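Local coordinates for hypothetical protein (Shewanella oneidensis, PDB 2OOJ) that is of unknown function but belongs to the DUF3224 family, grouped with the allene-oxide-cyclase-like barrels, and is a two-chain assembly of strand-rich subunits, at residues Leu30-Leu35 with Gln48-Ser53; Val65-Val70 with Val82-Gly87. All coordinates share one frame; numbering follows the deposited sequence. Where two conformers were deposited one is given.

How the contacts relate
Contact 1 (30-35 with 48-53) and contact 2 (65-70 with 82-87) are two strand pairings of one curled antiparallel sheet, centres about 10 Å apart, joined by the pairing of 48-53 with 65-70 between them: Gln-48 O lies 2.9 Å from Gln-69 N, and Leu-52 N 2.9 Å from Val-65 O, both probable hydrogen bonds. One face carries Leu-35, Met-51, Ala-66, Glu-68 and His-85; the other, with Arg-32, Glu-50, Ile-67 and Gln-84, meets the second subunit. A bound acetate lies about 3 Å from the Glu-50 side chain, and a bound acetate about 4 Å from that of Ile-67; acetate is probably from the crystallisation liquor.

Contact 1 of 2, residues Leu30-Leu35 with Gln48-Ser53; sequences LGRMAL and QGEMLS
Leu-35 and Met-51, the latter a selenomethionine, cross at about a right angle, with Leu-35 CD2 against Met-51 CE at 3.5 Å. Leu-35 sits across from Gly-49, so its side chain meets backbone there: CB approaches Gly-49 O at 3.5 Å, and CG leans over the carbonyl carbon of Glu-50. Met-51 reaches the leucine with CG anti to its backbone N (chi1 171°), its chain bending only at chi3 to bring CE round. Leu-15 of strand 5-18 and Ala-66 of strand 62-71 pack against both side chains.

The segments belong to the hairpin of strands 29-39 and 43-55, part of a curled antiparallel sheet consistent with the barrel expected of this family. Gly-31/Ser-53, Met-33/Met-51 and Leu-35/Gly-49 are hydrogen-bonded pairs, each with two backbone bonds; Leu-35 N to Gly-49 O is the shortest at 2.7 Å.

On the opposite face Glu-50 makes a salt bridge to Arg-32. Its OE1 offers the syn lone pair to NH1 at 2.9 Å and lies nearly in the guanidinium plane, although carboxylate and guanidinium are turned 70° apart. Glu-18 makes a second salt bridge to NH1, so that the arginine charge would ease the repulsion between the two nearby carboxylates, while Asn-19 O takes NH2. The other Glu-50 oxygen, OE2, accepts a bond from Tyr-21 N of the second subunit. Beside this pair Leu-52 runs alongside the arginine stem, CD2 3.7 Å from Arg-32 CG.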
loop_
_atom_site.group_PDB
_atom_site.type_symbol
_atom_site.label_atom_id
_atom_site.label_comp_id
_atom_site.label_asym_id
_atom_site.label_seq_id
_atom_site.Cartn_x
_atom_site.Cartn_y
_atom_site.Cartn_z
ATOM N N LEU B 30 1.751 -10.881 9.714
ATOM C CA LEU B 30 2.107 -10.192 8.479
ATOM C C LEU B 30 2.008 -11.186 7.361
ATOM O O LEU B 30 2.287 -12.384 7.541
ATOM C CB LEU B 30 3.532 -9.650 8.530
ATOM C CG LEU B 30 3.886 -8.670 9.630
ATOM C CD1 LEU B 30 5.333 -8.265 9.465
ATOM C CD2 LEU B 30 2.941 -7.443 9.628
ATOM N N GLY B 31 1.554 -10.731 6.207
ATOM C CA GLY B 31 1.395 -11.627 5.065
ATOM C C GLY B 31 1.869 -10.986 3.787
ATOM O O GLY B 31 1.971 -9.753 3.682
ATOM N N ARG B 32 2.223 -11.847 2.845
ATOM C CA ARG B 32 2.442 -11.474 1.476
ATOM C C ARG B 32 1.671 -12.480 0.650
ATOM O O ARG B 32 1.754 -13.666 0.912
ATOM C CB ARG B 32 3.919 -11.528 1.095
ATOM C CG ARG B 32 4.140 -11.115 -0.360
ATOM C CD ARG B 32 5.561 -10.840 -0.638
ATOM N NE ARG B 32 6.415 -12.004 -0.394
ATOM C CZ ARG B 32 6.874 -12.816 -1.338
ATOM N NH1 ARG B 32 6.559 -12.628 -2.603
ATOM N NH2 ARG B 32 7.670 -13.837 -1.009
HETATM N N MSE B 33 0.988 -11.997 -0.375
HETATM C CA MSE B 33 0.253 -12.870 -1.248
HETATM C C MSE B 33 0.370 -12.459 -2.685
HETATM O O MSE B 33 0.624 -11.297 -3.011
HETATM C CB MSE B 33 -1.194 -12.913 -0.808
HETATM C CG MSE B 33 -1.323 -13.590 0.526
HETATM SE SE MSE B 33 -2.861 -14.667 0.602
HETATM C CE MSE B 33 -4.020 -13.370 1.177
ATOM N N ALA B 34 0.256 -13.452 -3.549
ATOM C CA ALA B 34 0.189 -13.206 -4.966
ATOM C C ALA B 34 -1.263 -13.036 -5.290
ATOM O O ALA B 34 -2.122 -13.749 -4.762
ATOM C CB ALA B 34 0.773 -14.374 -5.768
ATOM N N LEU B 35 -1.541 -12.102 -6.192
ATOM C CA LEU B 35 -2.913 -11.792 -6.556
ATOM C C LEU B 35 -3.113 -12.129 -8.013
ATOM O O LEU B 35 -2.338 -11.677 -8.852
ATOM C CB LEU B 35 -3.193 -10.298 -6.403
ATOM C CG LEU B 35 -3.135 -9.554 -5.076
ATOM C CD1 LEU B 35 -3.635 -8.127 -5.340
ATOM C CD2 LEU B 35 -3.968 -10.269 -4.035
ATOM N N GLN B 48 -2.543 -9.271 -12.358
ATOM C CA GLN B 48 -1.639 -9.931 -11.458
ATOM C C GLN B 48 -0.934 -8.883 -10.598
ATOM O O GLN B 48 -0.589 -7.807 -11.084
ATOM C CB GLN B 48 -0.584 -10.705 -12.252
ATOM C CG GLN B 48 -1.051 -12.017 -12.774
ATOM C CD GLN B 48 0.112 -12.956 -13.131
ATOM O OE1 GLN B 48 1.106 -12.519 -13.685
ATOM N NE2 GLN B 48 -0.021 -14.247 -12.796
ATOM N N GLY B 49 -0.669 -9.218 -9.344
ATOM C CA GLY B 49 0.181 -8.396 -8.478
ATOM C C GLY B 49 0.401 -9.061 -7.145
ATOM O O GLY B 49 0.279 -10.274 -7.046
ATOM N N GLU B 50 0.701 -8.259 -6.118
ATOM C CA GLU B 50 0.889 -8.750 -4.791
ATOM C C GLU B 50 0.248 -7.815 -3.793
ATOM O O GLU B 50 0.014 -6.653 -4.086
ATOM C CB GLU B 50 2.370 -8.930 -4.468
ATOM C CG GLU B 50 3.039 -9.926 -5.373
ATOM C CD GLU B 50 4.471 -10.205 -4.963
ATOM O OE1 GLU B 50 4.648 -10.968 -3.993
ATOM O OE2 GLU B 50 5.394 -9.626 -5.569
HETATM N N MSE B 51 -0.041 -8.376 -2.626
HETATM C CA MSE B 51 -0.561 -7.677 -1.484
HETATM C C MSE B 51 0.333 -7.986 -0.295
HETATM O O MSE B 51 0.943 -9.057 -0.218
HETATM C CB MSE B 51 -1.964 -8.191 -1.208
HETATM C CG MSE B 51 -2.581 -7.715 0.095
HETATM SE SE MSE B 51 -4.316 -8.651 0.451
HETATM C CE MSE B 51 -4.009 -10.031 -0.534
ATOM N N LEU B 52 0.403 -7.033 0.621
ATOM C CA LEU B 52 1.081 -7.159 1.907
ATOM C C LEU B 52 -0.016 -6.844 2.911
ATOM O O LEU B 52 -0.832 -5.975 2.661
ATOM C CB LEU B 52 2.222 -6.154 2.016
ATOM C CG LEU B 52 3.261 -6.224 0.907
ATOM C CD1 LEU B 52 4.235 -5.055 1.041
ATOM C CD2 LEU B 52 3.981 -7.600 0.923
ATOM N N SER B 53 -0.078 -7.591 4.010
ATOM C CA SER B 53 -1.109 -7.395 5.006
ATOM C C SER B 53 -0.526 -7.433 6.418
ATOM O O SER B 53 0.496 -8.055 6.676
ATOM C CB SER B 53 -2.166 -8.487 4.883
ATOM O OG SER B 53 -1.565 -9.731 5.039
#

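Contact 2 of 2, residues Val65-Val70 with Val82-Gly87; sequences VAIEQV and VLQHFG
A histidine-carboxylate hydrogen bond between His-85 and Glu-68 marks this pairing of strands 62-71 and 77-90, adjacent antiparallel strands in the curled sheet of a probable allene-oxide-cyclase-like barrel. His-85 NE2 donates to Glu-68 OE2 at 2.7 Å. The oxygen uses its anti lone pair and lies in the ring plane, and carboxylate and imidazole are nearly coplanar, 19° apart. Glu-68 is paired with Leu-83, so it reaches His-85 diagonally, at the next hydrogen-bonded pair on this face, with CG between its backbone N and carbonyl carbon (chi1 62°) and an extended chain beyond. The pair has further polar partners: Lys-37 NZ makes a salt bridge to the same OE2, Ser-47 OG bonds OE1, and Tyr-64 OH holds the far ring nitrogen, ND1.

Ala-66, directly across from His-85, sets its CB over one face of the ring as a CH-pi contact, 4.1 Å from the centroid and displaced toward the rim. Leu-83 lies alongside Glu-68, its CB 3.8 Å from Glu-68 CG. Both pairs, Ala-66/His-85 and Glu-68/Leu-83, are hydrogen-bonded, with two backbone bonds each; His-85 N to Ala-66 O is almost straight at 177°, while Ala-66 N to His-85 O is long at 3.3 Å.

The other face carries no charged side chain here and turns to the second subunit. Ile-67 CG2 touches Val-82 CG1 at 3.6 Å, and the isoleucine runs beside Gln-84, whose NE2 bonds Gly-87 O of the second subunit. Val-65 meets its own counterpart there, and Gln-69 OE1 accepts from Val-25 N of that subunit. Gln-69 NE2 bonds the carbonyl O of the next residue, Val-70, at 3.2 Å, from above the carbonyl plane.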
loop_
_atom_site.group_PDB
_atom_site.type_symbol
_atom_site.label_atom_id
_atom_site.label_comp_id
_atom_site.label_asym_id
_atom_site.label_seq_id
_atom_site.Cartn_x
_atom_site.Cartn_y
_atom_site.Cartn_z
ATOM N N VAL B 65 -1.990 -3.381 1.710
ATOM C CA VAL B 65 -1.591 -2.610 0.509
ATOM C C VAL B 65 -1.393 -3.639 -0.612
ATOM O O VAL B 65 -1.246 -4.830 -0.324
ATOM C CB VAL B 65 -0.329 -1.785 0.741
ATOM C CG1 VAL B 65 -0.504 -0.826 1.871
ATOM C CG2 VAL B 65 0.939 -2.629 0.967
ATOM N N ALA B 66 -1.452 -3.190 -1.860
ATOM C CA ALA B 66 -1.288 -4.054 -3.019
ATOM C C ALA B 66 -0.992 -3.171 -4.219
ATOM O O ALA B 66 -1.390 -2.023 -4.221
ATOM C CB ALA B 66 -2.562 -4.850 -3.250
ATOM N N ILE B 67 -0.323 -3.746 -5.220
ATOM C CA ILE B 67 -0.132 -3.184 -6.552
ATOM C C ILE B 67 -0.395 -4.306 -7.526
ATOM O O ILE B 67 0.119 -5.411 -7.371
ATOM C CB ILE B 67 1.312 -2.643 -6.744
ATOM C CG1 ILE B 67 1.465 -1.369 -5.886
ATOM C CG2 ILE B 67 1.638 -2.320 -8.193
ATOM C CD1 ILE B 67 2.797 -0.677 -6.031
ATOM N N GLU B 68 -1.228 -4.022 -8.514
ATOM C CA GLU B 68 -1.562 -4.976 -9.529
ATOM C C GLU B 68 -1.503 -4.322 -10.896
ATOM O O GLU B 68 -1.882 -3.191 -11.054
ATOM C CB GLU B 68 -2.937 -5.605 -9.291
ATOM C CG GLU B 68 -4.076 -4.658 -9.304
ATOM C CD GLU B 68 -5.437 -5.296 -8.974
ATOM O OE1 GLU B 68 -5.856 -6.233 -9.675
ATOM O OE2 GLU B 68 -6.122 -4.815 -8.043
ATOM N N GLN B 69 -1.034 -5.094 -11.865
ATOM C CA GLN B 69 -1.059 -4.736 -13.276
ATOM C C GLN B 69 -2.289 -5.375 -13.933
ATOM O O GLN B 69 -2.447 -6.628 -13.941
ATOM C CB GLN B 69 0.222 -5.257 -13.928
ATOM C CG GLN B 69 0.362 -5.034 -15.433
ATOM C CD GLN B 69 0.563 -3.638 -15.834
ATOM O OE1 GLN B 69 1.680 -3.117 -15.760
ATOM N NE2 GLN B 69 -0.513 -2.997 -16.320
ATOM N N VAL B 70 -3.134 -4.511 -14.469
ATOM C CA VAL B 70 -4.347 -4.882 -15.189
ATOM C C VAL B 70 -4.121 -4.801 -16.697
ATOM O O VAL B 70 -3.499 -3.838 -17.232
ATOM C CB VAL B 70 -5.518 -3.966 -14.794
ATOM C CG1 VAL B 70 -6.831 -4.442 -15.433
ATOM C CG2 VAL B 70 -5.630 -3.900 -13.229
ATOM N N VAL B 82 -2.103 0.217 -13.945
ATOM C CA VAL B 82 -1.805 -0.307 -12.603
ATOM C C VAL B 82 -2.772 0.244 -11.579
ATOM O O VAL B 82 -3.039 1.436 -11.565
ATOM C CB VAL B 82 -0.347 0.017 -12.177
ATOM C CG1 VAL B 82 -0.058 -0.330 -10.644
ATOM C CG2 VAL B 82 0.617 -0.762 -13.090
ATOM N N LEU B 83 -3.261 -0.645 -10.710
ATOM C CA LEU B 83 -4.040 -0.262 -9.546
ATOM C C LEU B 83 -3.224 -0.397 -8.250
ATOM O O LEU B 83 -2.494 -1.348 -8.084
ATOM C CB LEU B 83 -5.296 -1.110 -9.449
ATOM C CG LEU B 83 -6.452 -0.867 -10.427
ATOM C CD1 LEU B 83 -7.450 -2.015 -10.365
ATOM C CD2 LEU B 83 -7.106 0.473 -10.093
ATOM N N GLN B 84 -3.378 0.583 -7.356
ATOM C CA GLN B 84 -2.635 0.670 -6.097
ATOM C C GLN B 84 -3.600 0.830 -4.987
ATOM O O GLN B 84 -4.463 1.720 -5.052
ATOM C CB GLN B 84 -1.655 1.846 -6.137
ATOM C CG GLN B 84 -0.686 1.892 -4.901
ATOM C CD GLN B 84 0.451 2.865 -5.116
ATOM O OE1 GLN B 84 1.249 2.701 -6.040
ATOM N NE2 GLN B 84 0.564 3.855 -4.240
ATOM N N HIS B 85 -3.515 -0.087 -4.011
ATOM C CA HIS B 85 -4.443 -0.186 -2.903
ATOM C C HIS B 85 -3.818 0.180 -1.547
ATOM O O HIS B 85 -2.706 -0.219 -1.213
ATOM C CB HIS B 85 -4.938 -1.637 -2.694
ATOM C CG HIS B 85 -5.408 -2.352 -3.923
ATOM N ND1 HIS B 85 -6.567 -3.094 -3.920
ATOM C CD2 HIS B 85 -4.848 -2.535 -5.144
ATOM C CE1 HIS B 85 -6.704 -3.696 -5.090
ATOM N NE2 HIS B 85 -5.684 -3.356 -5.859
ATOM N N PHE B 86 -4.595 0.856 -0.712
ATOM C CA PHE B 86 -4.214 1.079 0.654
ATOM C C PHE B 86 -5.496 0.979 1.434
ATOM O O PHE B 86 -6.398 1.778 1.221
ATOM C CB PHE B 86 -3.622 2.460 0.789
ATOM C CG PHE B 86 -3.263 2.881 2.193
ATOM C CD1 PHE B 86 -4.214 3.407 3.043
ATOM C CD2 PHE B 86 -1.938 2.871 2.596
ATOM C CE1 PHE B 86 -3.860 3.867 4.317
ATOM C CE2 PHE B 86 -1.553 3.339 3.858
ATOM C CZ PHE B 86 -2.527 3.824 4.724
ATOM N N GLY B 87 -5.577 -0.027 2.302
ATOM C CA GLY B 87 -6.776 -0.305 3.087
ATOM C C GLY B 87 -6.409 -0.378 4.551
ATOM O O GLY B 87 -5.428 -1.012 4.922
#